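Local coordinates for protein GTP cyclohydrolase 1 type 2 homolog (Thermus thermophilus, PDB 2YYB) that is of unknown function but, as a GTP cyclohydrolase I type 2/NIF3 family member, probably binds a pair of divalent metal ions, at residues Phe110-Glu115 and Gly146-Met151; Gln140-Leu145 and Asn204-Gly209; Gly158-Val163 and Asp181-Val186; Gly175-Val180 and Phe195-Glu200. All coordinates share one frame; numbering follows the deposited sequence.

Interaction 1: residues Phe110-Glu115 and Gly146-Met151; sequences FVLARE and GQLTGM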
loop_
_atom_site.group_PDB
_atom_site.type_symbol
_atom_site.label_atom_id
_atom_site.label_comp_id
_atom_site.label_asym_id
_atom_site.label_seq_id
_atom_site.Cartn_x
_atom_site.Cartn_y
_atom_site.Cartn_z
ATOM N N PHE A 110 -1.930 -33.697 6.670
ATOM C CA PHE A 110 -2.668 -34.691 7.436
ATOM C C PHE A 110 -2.356 -36.091 6.913
ATOM O O PHE A 110 -2.041 -36.999 7.684
ATOM C CB PHE A 110 -4.169 -34.459 7.357
ATOM C CG PHE A 110 -4.709 -33.643 8.480
ATOM C CD1 PHE A 110 -4.699 -32.251 8.417
ATOM C CD2 PHE A 110 -5.247 -34.264 9.603
ATOM C CE1 PHE A 110 -5.231 -31.478 9.468
ATOM C CE2 PHE A 110 -5.780 -33.508 10.660
ATOM C CZ PHE A 110 -5.777 -32.116 10.598
ATOM N N VAL A 111 -2.426 -36.267 5.601
ATOM C CA VAL A 111 -2.154 -37.570 5.026
ATOM C C VAL A 111 -0.770 -38.070 5.414
ATOM O O VAL A 111 -0.633 -39.187 5.910
ATOM C CB VAL A 111 -2.319 -37.545 3.486
ATOM C CG1 VAL A 111 -1.925 -38.880 2.878
ATOM C CG2 VAL A 111 -3.766 -37.245 3.144
ATOM N N LEU A 112 0.259 -37.256 5.211
ATOM C CA LEU A 112 1.610 -37.681 5.565
ATOM C C LEU A 112 1.747 -38.020 7.047
ATOM O O LEU A 112 2.423 -38.979 7.400
ATOM C CB LEU A 112 2.631 -36.607 5.211
ATOM C CG LEU A 112 4.032 -36.949 5.727
ATOM C CD1 LEU A 112 4.546 -38.198 5.023
ATOM C CD2 LEU A 112 4.965 -35.769 5.507
ATOM N N ALA A 113 1.116 -37.228 7.910
ATOM C CA ALA A 113 1.173 -37.469 9.348
ATOM C C ALA A 113 0.774 -38.916 9.631
ATOM O O ALA A 113 1.542 -39.709 10.193
ATOM C CB ALA A 113 0.229 -36.525 10.071
ATOM N N ARG A 114 -0.441 -39.256 9.228
ATOM C CA ARG A 114 -0.944 -40.599 9.435
ATOM C C ARG A 114 0.047 -41.642 8.923
ATOM O O ARG A 114 0.424 -42.551 9.652
ATOM C CB ARG A 114 -2.298 -40.751 8.747
ATOM C CG ARG A 114 -3.333 -39.765 9.262
ATOM C CD ARG A 114 -4.701 -40.064 8.695
ATOM N NE ARG A 114 -5.753 -39.331 9.390
ATOM C CZ ARG A 114 -5.919 -38.015 9.327
ATOM N NH1 ARG A 114 -5.092 -37.288 8.592
ATOM N NH2 ARG A 114 -6.905 -37.424 9.996
ATOM N N GLU A 115 0.494 -41.510 7.681
ATOM C CA GLU A 115 1.429 -42.490 7.148
ATOM C C GLU A 115 2.743 -42.468 7.905
ATOM O O GLU A 115 3.703 -43.139 7.528
ATOM C CB GLU A 115 1.671 -42.260 5.649
ATOM C CG GLU A 115 0.598 -42.907 4.748
ATOM C CD GLU A 115 0.396 -44.402 5.037
ATOM O OE1 GLU A 115 1.345 -45.196 4.818
ATOM O OE2 GLU A 115 -0.710 -44.784 5.492
ATOM N N GLY A 146 12.441 -41.646 5.107
ATOM C CA GLY A 146 13.230 -42.189 4.020
ATOM C C GLY A 146 12.620 -43.372 3.286
ATOM O O GLY A 146 12.717 -43.460 2.062
ATOM N N GLN A 147 12.000 -44.297 4.009
ATOM C CA GLN A 147 11.415 -45.448 3.335
ATOM C C GLN A 147 10.028 -45.094 2.812
ATOM O O GLN A 147 9.496 -45.750 1.920
ATOM C CB GLN A 147 11.382 -46.688 4.265
ATOM C CG GLN A 147 10.598 -46.565 5.575
ATOM C CD GLN A 147 9.089 -46.599 5.380
ATOM O OE1 GLN A 147 8.582 -47.291 4.489
ATOM N NE2 GLN A 147 8.360 -45.865 6.227
ATOM N N LEU A 148 9.455 -44.035 3.360
ATOM C CA LEU A 148 8.141 -43.579 2.934
ATOM C C LEU A 148 8.358 -42.545 1.829
ATOM O O LEU A 148 7.423 -41.884 1.404
ATOM C CB LEU A 148 7.433 -42.924 4.113
ATOM C CG LEU A 148 5.961 -42.552 4.031
ATOM C CD1 LEU A 148 5.115 -43.797 4.175
ATOM C CD2 LEU A 148 5.633 -41.592 5.153
ATOM N N THR A 149 9.600 -42.428 1.360
ATOM C CA THR A 149 9.963 -41.434 0.349
ATOM C C THR A 149 11.003 -41.945 -0.637
ATOM O O THR A 149 11.168 -41.383 -1.718
ATOM C CB THR A 149 10.529 -40.164 1.043
ATOM O OG1 THR A 149 9.692 -39.050 0.742
ATOM C CG2 THR A 149 11.959 -39.870 0.605
ATOM N N GLY A 150 11.706 -43.005 -0.249
ATOM C CA GLY A 150 12.728 -43.573 -1.104
ATOM C C GLY A 150 14.018 -42.781 -1.017
ATOM O O GLY A 150 15.022 -43.112 -1.653
ATOM N N MET A 151 14.004 -41.738 -0.200
ATOM C CA MET A 151 15.183 -40.890 -0.058
ATOM C C MET A 151 15.476 -40.514 1.406
ATOM O O MET A 151 14.582 -40.099 2.140
ATOM C CB MET A 151 14.982 -39.634 -0.916
ATOM C CG MET A 151 16.201 -38.758 -1.061
ATOM S SD MET A 151 17.597 -39.628 -1.782
ATOM C CE MET A 151 18.703 -39.755 -0.332
#

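Interaction 2: residues Gln140-Leu145 and Asn204-Gly209; sequences QVADRL and NVIYAG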
loop_
_atom_site.group_PDB
_atom_site.type_symbol
_atom_site.label_atom_id
_atom_site.label_comp_id
_atom_site.label_asym_id
_atom_site.label_seq_id
_atom_site.Cartn_x
_atom_site.Cartn_y
_atom_site.Cartn_z
ATOM N N GLN A 140 14.781 -41.369 14.753
ATOM C CA GLN A 140 14.851 -42.177 13.542
ATOM C C GLN A 140 13.498 -42.288 12.883
ATOM O O GLN A 140 13.103 -43.318 12.337
ATOM C CB GLN A 140 15.450 -43.541 13.820
ATOM C CG GLN A 140 16.956 -43.435 14.053
ATOM C CD GLN A 140 17.563 -42.192 13.403
ATOM O OE1 GLN A 140 17.330 -41.066 13.853
ATOM N NE2 GLN A 140 18.340 -42.395 12.341
ATOM N N VAL A 141 12.788 -41.172 12.979
ATOM C CA VAL A 141 11.508 -41.006 12.344
ATOM C C VAL A 141 12.047 -40.558 10.988
ATOM O O VAL A 141 11.312 -40.426 10.018
ATOM C CB VAL A 141 10.700 -39.862 12.990
ATOM C CG1 VAL A 141 10.791 -39.958 14.496
ATOM C CG2 VAL A 141 11.209 -38.517 12.507
ATOM N N ALA A 142 13.360 -40.324 10.961
ATOM C CA ALA A 142 14.079 -39.910 9.764
ATOM C C ALA A 142 14.160 -41.102 8.836
ATOM O O ALA A 142 14.409 -40.968 7.641
ATOM C CB ALA A 142 15.477 -39.454 10.124
ATOM N N ASP A 143 13.957 -42.282 9.398
ATOM C CA ASP A 143 14.002 -43.486 8.599
ATOM C C ASP A 143 12.634 -43.814 8.020
ATOM O O ASP A 143 12.538 -44.220 6.866
ATOM C CB ASP A 143 14.564 -44.616 9.441
ATOM C CG ASP A 143 16.010 -44.374 9.799
ATOM O OD1 ASP A 143 16.891 -44.766 9.000
ATOM O OD2 ASP A 143 16.267 -43.757 10.862
ATOM N N ARG A 144 11.574 -43.628 8.799
ATOM C CA ARG A 144 10.246 -43.895 8.264
ATOM C C ARG A 144 10.106 -42.981 7.041
ATOM O O ARG A 144 9.679 -43.404 5.958
ATOM C CB ARG A 144 9.164 -43.585 9.306
ATOM C CG ARG A 144 9.280 -44.417 10.577
ATOM C CD ARG A 144 8.100 -44.187 11.519
ATOM N NE ARG A 144 8.338 -44.722 12.862
ATOM C CZ ARG A 144 7.538 -44.525 13.912
ATOM N NH1 ARG A 144 6.431 -43.801 13.789
ATOM N NH2 ARG A 144 7.851 -45.035 15.099
ATOM N N LEU A 145 10.505 -41.726 7.222
ATOM C CA LEU A 145 10.462 -40.749 6.150
ATOM C C LEU A 145 11.171 -41.311 4.933
ATOM O O LEU A 145 10.579 -41.451 3.871
ATOM C CB LEU A 145 11.147 -39.458 6.600
ATOM C CG LEU A 145 10.237 -38.311 7.051
ATOM C CD1 LEU A 145 8.889 -38.848 7.509
ATOM C CD2 LEU A 145 10.928 -37.511 8.149
ATOM N N ASN A 204 14.539 -29.398 16.381
ATOM C CA ASN A 204 14.845 -30.603 15.636
ATOM C C ASN A 204 14.094 -30.349 14.348
ATOM O O ASN A 204 12.902 -30.003 14.387
ATOM C CB ASN A 204 14.257 -31.839 16.316
ATOM C CG ASN A 204 15.177 -32.440 17.360
ATOM O OD1 ASN A 204 14.703 -33.087 18.304
ATOM N ND2 ASN A 204 16.494 -32.254 17.196
ATOM N N VAL A 205 14.777 -30.487 13.216
ATOM C CA VAL A 205 14.118 -30.262 11.939
ATOM C C VAL A 205 14.545 -31.306 10.939
ATOM O O VAL A 205 15.734 -31.607 10.827
ATOM C CB VAL A 205 14.454 -28.868 11.339
ATOM C CG1 VAL A 205 13.742 -28.694 9.998
ATOM C CG2 VAL A 205 14.056 -27.778 12.296
ATOM N N ILE A 206 13.574 -31.865 10.222
ATOM C CA ILE A 206 13.864 -32.869 9.195
ATOM C C ILE A 206 13.357 -32.331 7.852
ATOM O O ILE A 206 12.174 -31.991 7.724
ATOM C CB ILE A 206 13.122 -34.227 9.443
ATOM C CG1 ILE A 206 13.494 -34.828 10.799
ATOM C CG2 ILE A 206 13.469 -35.212 8.324
ATOM C CD1 ILE A 206 14.883 -35.387 10.845
ATOM N N TYR A 207 14.250 -32.255 6.868
ATOM C CA TYR A 207 13.902 -31.782 5.515
ATOM C C TYR A 207 13.791 -33.003 4.609
ATOM O O TYR A 207 14.795 -33.626 4.285
ATOM C CB TYR A 207 14.980 -30.821 4.980
ATOM C CG TYR A 207 15.026 -29.530 5.753
ATOM C CD1 TYR A 207 13.943 -28.652 5.731
ATOM C CD2 TYR A 207 16.113 -29.216 6.578
ATOM C CE1 TYR A 207 13.933 -27.498 6.517
ATOM C CE2 TYR A 207 16.109 -28.054 7.369
ATOM C CZ TYR A 207 15.013 -27.211 7.331
ATOM O OH TYR A 207 14.963 -26.096 8.125
ATOM N N ALA A 208 12.568 -33.340 4.204
ATOM C CA ALA A 208 12.356 -34.520 3.371
ATOM C C ALA A 208 12.117 -34.283 1.873
ATOM O O ALA A 208 11.680 -35.193 1.157
ATOM C CB ALA A 208 11.222 -35.349 3.961
ATOM N N GLY A 209 12.409 -33.072 1.402
ATOM C CA GLY A 209 12.236 -32.756 -0.006
ATOM C C GLY A 209 10.953 -32.007 -0.301
ATOM O O GLY A 209 9.912 -32.336 0.254
#

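Interaction 3: residues Gly158-Val163 and Asp181-Val186; sequences GGLDHV and DADLFV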
loop_
_atom_site.group_PDB
_atom_site.type_symbol
_atom_site.label_atom_id
_atom_site.label_comp_id
_atom_site.label_asym_id
_atom_site.label_seq_id
_atom_site.Cartn_x
_atom_site.Cartn_y
_atom_site.Cartn_z
ATOM N N GLY A 158 19.011 -29.928 16.864
ATOM C CA GLY A 158 19.524 -28.893 17.737
ATOM C C GLY A 158 19.034 -29.178 19.136
ATOM O O GLY A 158 19.656 -28.784 20.137
ATOM N N GLY A 159 17.900 -29.876 19.181
ATOM C CA GLY A 159 17.285 -30.256 20.433
ATOM C C GLY A 159 17.464 -31.733 20.757
ATOM O O GLY A 159 18.496 -32.347 20.450
ATOM N N LEU A 160 16.433 -32.292 21.383
ATOM C CA LEU A 160 16.397 -33.689 21.813
ATOM C C LEU A 160 17.023 -34.723 20.878
ATOM O O LEU A 160 17.563 -34.412 19.821
ATOM C CB LEU A 160 14.948 -34.091 22.070
ATOM C CG LEU A 160 14.157 -33.195 23.025
ATOM C CD1 LEU A 160 12.686 -33.659 23.069
ATOM C CD2 LEU A 160 14.821 -33.242 24.419
ATOM N N ASP A 161 16.929 -35.975 21.298
ATOM C CA ASP A 161 17.437 -37.097 20.528
ATOM C C ASP A 161 16.207 -37.976 20.313
ATOM O O ASP A 161 16.177 -38.869 19.464
ATOM C CB ASP A 161 18.481 -37.859 21.336
ATOM C CG ASP A 161 19.229 -38.847 20.497
ATOM O OD1 ASP A 161 19.782 -39.830 21.050
ATOM O OD2 ASP A 161 19.261 -38.619 19.267
ATOM N N HIS A 162 15.197 -37.691 21.126
ATOM C CA HIS A 162 13.923 -38.377 21.107
ATOM C C HIS A 162 12.870 -37.289 21.047
ATOM O O HIS A 162 12.930 -36.301 21.789
ATOM C CB HIS A 162 13.747 -39.225 22.378
ATOM C CG HIS A 162 14.727 -40.355 22.480
ATOM N ND1 HIS A 162 16.088 -40.152 22.604
ATOM C CD2 HIS A 162 14.556 -41.695 22.380
ATOM C CE1 HIS A 162 16.710 -41.317 22.567
ATOM N NE2 HIS A 162 15.804 -42.270 22.430
ATOM N N VAL A 163 11.908 -37.463 20.152
ATOM C CA VAL A 163 10.866 -36.478 19.990
ATOM C C VAL A 163 9.516 -37.074 20.348
ATOM O O VAL A 163 9.346 -38.292 20.331
ATOM C CB VAL A 163 10.836 -35.945 18.519
ATOM C CG1 VAL A 163 12.234 -35.467 18.108
ATOM C CG2 VAL A 163 10.343 -37.033 17.557
ATOM N N ASP A 181 6.757 -24.928 17.840
ATOM C CA ASP A 181 6.838 -25.179 19.268
ATOM C C ASP A 181 6.669 -26.673 19.598
ATOM O O ASP A 181 6.007 -27.040 20.572
ATOM C CB ASP A 181 5.783 -24.332 19.983
ATOM C CG ASP A 181 4.373 -24.887 19.825
ATOM O OD1 ASP A 181 4.030 -25.388 18.736
ATOM O OD2 ASP A 181 3.599 -24.808 20.801
ATOM N N ALA A 182 7.284 -27.532 18.785
ATOM C CA ALA A 182 7.204 -28.983 18.988
ATOM C C ALA A 182 8.620 -29.527 19.145
ATOM O O ALA A 182 9.599 -28.785 18.928
ATOM C CB ALA A 182 6.508 -29.661 17.767
ATOM N N ASP A 183 8.733 -30.809 19.504
ATOM C CA ASP A 183 10.040 -31.445 19.673
ATOM C C ASP A 183 10.697 -31.657 18.323
ATOM O O ASP A 183 11.926 -31.802 18.220
ATOM C CB ASP A 183 9.910 -32.810 20.362
ATOM C CG ASP A 183 9.143 -32.739 21.664
ATOM O OD1 ASP A 183 9.207 -31.676 22.335
ATOM O OD2 ASP A 183 8.493 -33.756 22.017
ATOM N N LEU A 184 9.858 -31.697 17.292
ATOM C CA LEU A 184 10.313 -31.905 15.929
ATOM C C LEU A 184 9.448 -31.136 14.958
ATOM O O LEU A 184 8.257 -30.908 15.207
ATOM C CB LEU A 184 10.263 -33.386 15.564
ATOM C CG LEU A 184 10.448 -33.730 14.083
ATOM C CD1 LEU A 184 11.744 -33.178 13.561
ATOM C CD2 LEU A 184 10.437 -35.232 13.921
ATOM N N PHE A 185 10.070 -30.735 13.854
ATOM C CA PHE A 185 9.403 -30.003 12.792
ATOM C C PHE A 185 9.760 -30.715 11.495
ATOM O O PHE A 185 10.936 -30.986 11.221
ATOM C CB PHE A 185 9.882 -28.556 12.758
ATOM C CG PHE A 185 9.306 -27.744 11.623
ATOM C CD1 PHE A 185 7.935 -27.590 11.480
ATOM C CD2 PHE A 185 10.145 -27.095 10.720
ATOM C CE1 PHE A 185 7.410 -26.796 10.455
ATOM C CE2 PHE A 185 9.624 -26.305 9.702
ATOM C CZ PHE A 185 8.256 -26.155 9.571
ATOM N N VAL A 186 8.733 -31.039 10.719
ATOM C CA VAL A 186 8.903 -31.731 9.456
ATOM C C VAL A 186 8.486 -30.833 8.310
ATOM O O VAL A 186 7.393 -30.280 8.325
ATOM C CB VAL A 186 8.021 -32.980 9.388
ATOM C CG1 VAL A 186 8.235 -33.699 8.057
ATOM C CG2 VAL A 186 8.340 -33.898 10.555
#

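Interaction 4: residues Gly175-Val180 and Phe195-Glu200; sequences GLLPKV and FHETFE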
loop_
_atom_site.group_PDB
_atom_site.type_symbol
_atom_site.label_atom_id
_atom_site.label_comp_id
_atom_site.label_asym_id
_atom_site.label_seq_id
_atom_site.Cartn_x
_atom_site.Cartn_y
_atom_site.Cartn_z
ATOM N N GLY A 175 9.835 -20.655 6.616
ATOM C CA GLY A 175 9.344 -19.351 7.009
ATOM C C GLY A 175 8.615 -19.423 8.340
ATOM O O GLY A 175 8.601 -18.444 9.094
ATOM N N LEU A 176 8.023 -20.588 8.629
ATOM C CA LEU A 176 7.281 -20.821 9.876
ATOM C C LEU A 176 8.143 -21.226 11.083
ATOM O O LEU A 176 7.617 -21.418 12.177
ATOM C CB LEU A 176 6.216 -21.902 9.667
ATOM C CG LEU A 176 4.921 -21.559 8.919
ATOM C CD1 LEU A 176 4.222 -22.857 8.465
ATOM C CD2 LEU A 176 4.012 -20.729 9.823
ATOM N N LEU A 177 9.453 -21.355 10.885
ATOM C CA LEU A 177 10.367 -21.752 11.955
ATOM C C LEU A 177 10.151 -21.073 13.312
ATOM O O LEU A 177 10.021 -21.743 14.331
ATOM C CB LEU A 177 11.809 -21.519 11.520
ATOM C CG LEU A 177 12.769 -22.660 11.848
ATOM C CD1 LEU A 177 12.249 -23.938 11.237
ATOM C CD2 LEU A 177 14.140 -22.351 11.301
ATOM N N PRO A 178 10.103 -19.733 13.336
ATOM C CA PRO A 178 9.910 -18.949 14.557
ATOM C C PRO A 178 8.717 -19.300 15.433
ATOM O O PRO A 178 8.731 -19.028 16.634
ATOM C CB PRO A 178 9.839 -17.521 14.032
ATOM C CG PRO A 178 9.252 -17.695 12.676
ATOM C CD PRO A 178 10.065 -18.844 12.161
ATOM N N LYS A 179 7.689 -19.903 14.847
ATOM C CA LYS A 179 6.499 -20.271 15.606
ATOM C C LYS A 179 6.493 -21.747 16.020
ATOM O O LYS A 179 5.705 -22.162 16.867
ATOM C CB LYS A 179 5.250 -19.940 14.787
ATOM C CG LYS A 179 5.069 -18.447 14.505
ATOM C CD LYS A 179 3.823 -18.180 13.668
ATOM C CE LYS A 179 3.367 -16.718 13.750
ATOM N NZ LYS A 179 4.347 -15.746 13.162
ATOM N N VAL A 180 7.388 -22.533 15.433
ATOM C CA VAL A 180 7.473 -23.953 15.749
ATOM C C VAL A 180 7.648 -24.150 17.240
ATOM O O VAL A 180 8.582 -23.616 17.839
ATOM C CB VAL A 180 8.664 -24.623 15.028
ATOM C CG1 VAL A 180 8.813 -26.052 15.495
ATOM C CG2 VAL A 180 8.445 -24.594 13.529
ATOM N N PHE A 195 19.489 -21.851 9.142
ATOM C CA PHE A 195 20.432 -22.756 9.771
ATOM C C PHE A 195 20.721 -22.425 11.245
ATOM O O PHE A 195 20.288 -23.141 12.142
ATOM C CB PHE A 195 21.742 -22.751 9.002
ATOM C CG PHE A 195 22.667 -23.845 9.407
ATOM C CD1 PHE A 195 22.412 -25.158 9.021
ATOM C CD2 PHE A 195 23.769 -23.578 10.203
ATOM C CE1 PHE A 195 23.248 -26.193 9.423
ATOM C CE2 PHE A 195 24.609 -24.603 10.610
ATOM C CZ PHE A 195 24.346 -25.914 10.219
ATOM N N HIS A 196 21.450 -21.344 11.494
ATOM C CA HIS A 196 21.810 -20.977 12.858
ATOM C C HIS A 196 20.651 -20.836 13.820
ATOM O O HIS A 196 20.747 -21.244 14.978
ATOM C CB HIS A 196 22.667 -19.708 12.848
ATOM C CG HIS A 196 23.996 -19.910 12.190
ATOM N ND1 HIS A 196 24.997 -20.665 12.764
ATOM C CD2 HIS A 196 24.453 -19.548 10.965
ATOM C CE1 HIS A 196 26.009 -20.763 11.920
ATOM N NE2 HIS A 196 25.704 -20.095 10.822
ATOM N N GLU A 197 19.545 -20.278 13.349
ATOM C CA GLU A 197 18.405 -20.122 14.229
ATOM C C GLU A 197 17.935 -21.513 14.709
ATOM O O GLU A 197 17.681 -21.720 15.900
ATOM C CB GLU A 197 17.276 -19.394 13.509
ATOM C CG GLU A 197 16.163 -19.009 14.441
ATOM C CD GLU A 197 14.853 -18.730 13.728
ATOM O OE1 GLU A 197 13.813 -18.632 14.425
ATOM O OE2 GLU A 197 14.868 -18.608 12.482
ATOM N N THR A 198 17.838 -22.461 13.780
ATOM C CA THR A 198 17.426 -23.813 14.114
ATOM C C THR A 198 18.224 -24.445 15.278
ATOM O O THR A 198 17.644 -25.054 16.172
ATOM C CB THR A 198 17.538 -24.729 12.885
ATOM O OG1 THR A 198 16.500 -24.407 11.971
ATOM C CG2 THR A 198 17.406 -26.176 13.269
ATOM N N PHE A 199 19.543 -24.320 15.269
ATOM C CA PHE A 199 20.313 -24.904 16.351
ATOM C C PHE A 199 20.270 -24.073 17.633
ATOM O O PHE A 199 20.003 -24.602 18.716
ATOM C CB PHE A 199 21.753 -25.138 15.911
ATOM C CG PHE A 199 21.882 -26.194 14.850
ATOM C CD1 PHE A 199 21.779 -25.863 13.494
ATOM C CD2 PHE A 199 22.028 -27.536 15.202
ATOM C CE1 PHE A 199 21.814 -26.845 12.510
ATOM C CE2 PHE A 199 22.064 -28.526 14.216
ATOM C CZ PHE A 199 21.954 -28.177 12.873
ATOM N N GLU A 200 20.502 -22.774 17.505
ATOM C CA GLU A 200 20.495 -21.891 18.647
ATOM C C GLU A 200 19.222 -22.000 19.440
ATOM O O GLU A 200 19.223 -21.798 20.648
ATOM C CB GLU A 200 20.703 -20.461 18.198
ATOM C CG GLU A 200 22.099 -20.216 17.747
ATOM C CD GLU A 200 22.313 -18.793 17.359
ATOM O OE1 GLU A 200 21.731 -17.914 18.030
ATOM O OE2 GLU A 200 23.065 -18.548 16.395
#

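Interaction 1: residues Phe110-Glu115 and Gly146-Met151
Leu148 makes an apolar contact with Leu112 and Glu115 at the point where two helices, 108-114 and 141-147, run out close to each other. Glu115 and Leu148 are each the first residue to leave helical geometry, so the ends of the two helices face one another, with the CA atoms of these residues 8.0 Å apart. The forked end of Leu148 does nearly all the touching. Its CG is anti to the backbone N (chi1 -170°), which sends the two methyls across to the other helix. CD2 sits 3.6 Å from CD1 of Leu112, the two side chains meeting at a slant, and the same methyl also rests against the carbonyl of Glu115, 3.4 Å from its O. The other methyl, CD1, lies 4.0 Å from Glu115 CB, and these two side chains cross at about a right angle. No hydrogen bond joins the segments. Helix 108-114 belongs to the chain that passes from the five-stranded sheet to the four-stranded one, the two sheets of this NIF3-family fold. Its other neighbours include helix 216-229, where Val111 packs on Ala220 and Leu112 on Phe216. Leu112 is buried, and its side chain lies about 9 Å from those of Asp101 and Glu214, both predicted metal ligands. On the outer side, Glu115 is exposed, its chain bent at chi2 (-53°) and its OE1 4.1 Å from Leu148 CD1.

Interaction 2: residues Gln140-Leu145 and Asn204-Gly209
Ile206 is the bump that fills the shallow hollow between Ala142 and Leu145, two residues one turn apart on helix 141-147. Its CB points from strand 204-207 toward the helix, and each of its two branches finds a different partner. CG2, anti to the backbone N, meets Leu145 CD2 at 3.4 Å, the side chains passing at an angle. CG1 stands beside the backbone N instead (chi1 -59°) and carries CD1 over to Ala142, 4.2 Å from its CB. The small methyl of Ala142 gives the longer isoleucine branch its place. Two residues on, where the strand has ended, Ala208 adds a second, lower bump: its CB comes 4.4 Å from Leu145 CG, so Leu145 is shared between Ile206 and Ala208. The spacing is matched on both sides, since Ala142 stands 7.1 Å from Ile206 and Leu145 the same distance from Ala208, measured between CA atoms. Contact is purely apolar. Neighbours complete the layer: Leu184 of the adjoining strand packs on both Val141 and Ile206, Val155 packs on Ile206 from strand 154-157, the neighbour on the other side, and Leu116 touches Leu145. Tyr207 points its CB away, and on that other face of the sheet Val205 CG1 lies over its ring, offset toward the rim. Alternate residues thus serve opposite faces, as in any beta strand; covered by a helix on this face, this inner strand is typical of a layered alpha/beta domain, and the chain leads within three residues to His210, a predicted metal ligand.

Interaction 3: residues Gly158-Val163 and Asp181-Val186
Asp183 OD2, held where Asp183 packs on Val163, accepts two hydrogen bonds from successive backbone N-H groups, those of Glu164 and Thr165, just past the end of the loop 158-163. Asp183 CG is anti to its own carbonyl carbon (chi1 -53°), and the carboxylate is carried toward the loop. On the way the aspartate lies along Val163: Asp183 CB is 3.8 Å from Val163 CB, and Asp183 OD2 comes 3.9 Å from Val163 C. Farther out, the aspartate meets Leu160, whose CD1 methyl is 3.9 Å from Asp183 CG, the side chains slanting across each other. Val163 also works on the next residue of the strand. Its CG1 touches Leu184 CB at 3.8 Å and sits 3.7 Å from the carbonyl O of Asp183, while CG2 reaches Leu184 CD2 at 4.1 Å. Asn204, on the neighbouring strand, touches Leu160, Val163 and Leu184. Topologically, the loop runs from one outermost strand of the four-stranded sheet, 154-157, to the other, 166-169, passing the starts of the two inner strands. Asp183 precedes strand 184-187, and Leu184 is already paired by backbone hydrogen bonds with Thr165 and Ile167. The carboxylate therefore ties the head of one strand to the approach of its parallel neighbour. Two N-H donors on one oxygen, with aliphatic groups of Leu160 and Val163 packed against the stem, would probably favour the charged form of Asp183 and fix its rotation.

Interaction 4: residues Gly175-Val180 and Phe195-Glu200
The flat carboxylate of Glu197 spreads its two oxygens over neighbouring residues of the 3-10 segment: OE1 is 3.9 Å from Pro178 CA, and OE2 is 4.0 Å from Leu177 CD2. Away from this contact, the aromatic rings of helix 195-200 pack on one another. One face of the Phe195 ring carries Phe199 CE1, offset toward the rim, and His196 CE1 sits at its edge in the ring plane. Phe195 also meets His156, of strand 154-157, in a T-shaped (edge-to-face) pair. Phe195 CD2 in turn lies over the centre of the His196 ring, 3.9 Å above it. Between the 3-10 segment and the helix, Leu177 is the buried side chain. Its CD2 points at Thr198, with OG1 as the nearest atom, and the two side chains cross at about a right angle. Glu197 slides past Leu177 in the opposite direction, stretched out beyond CG, which is anti to the backbone N (chi1 -171°). Neither polar end bonds across the contact. Thr198 OG1 hydrogen-bonds to Val194 O, within its own stretch of chain, and Glu197 OE1 forms a salt bridge with Arg201. Beneath, Leu177 reaches Phe185 on the sheet. The helix's other flank faces a second subunit, where Glu200 makes a salt bridge to Arg82 of that subunit and His196 meets its His238. Both segments connect parallel, adjacent strands: 175-180 lies between 166-169 and 184-187, and 195-200 between 184-187 and 204-207. Successive beta-alpha-beta crossovers, the first with a 3-10 segment in the helix position, are characteristic of an alpha/beta domain.

In the fold
Interactions 2, 3 and 4 belong to the four-stranded sheet. Interaction 2 seats helix 141-147 on one face, while 195-200 of interaction 4 packs against the other, through Val205 and Thr198. Interaction 3 closes the sheet's end, and its strand pairs with that of interaction 2 through Phe185, which also packs on Leu177 and Val180 of interaction 4. Interaction 1 shares helix 141-147 with interaction 2, centres 9 Å apart, and carries the helix's far end toward 108-114. The chemistry follows depth: interaction 2 is buried and wholly apolar, whereas the other three, only partly buried, each bring a carboxylate-bearing residue against aliphatic groups.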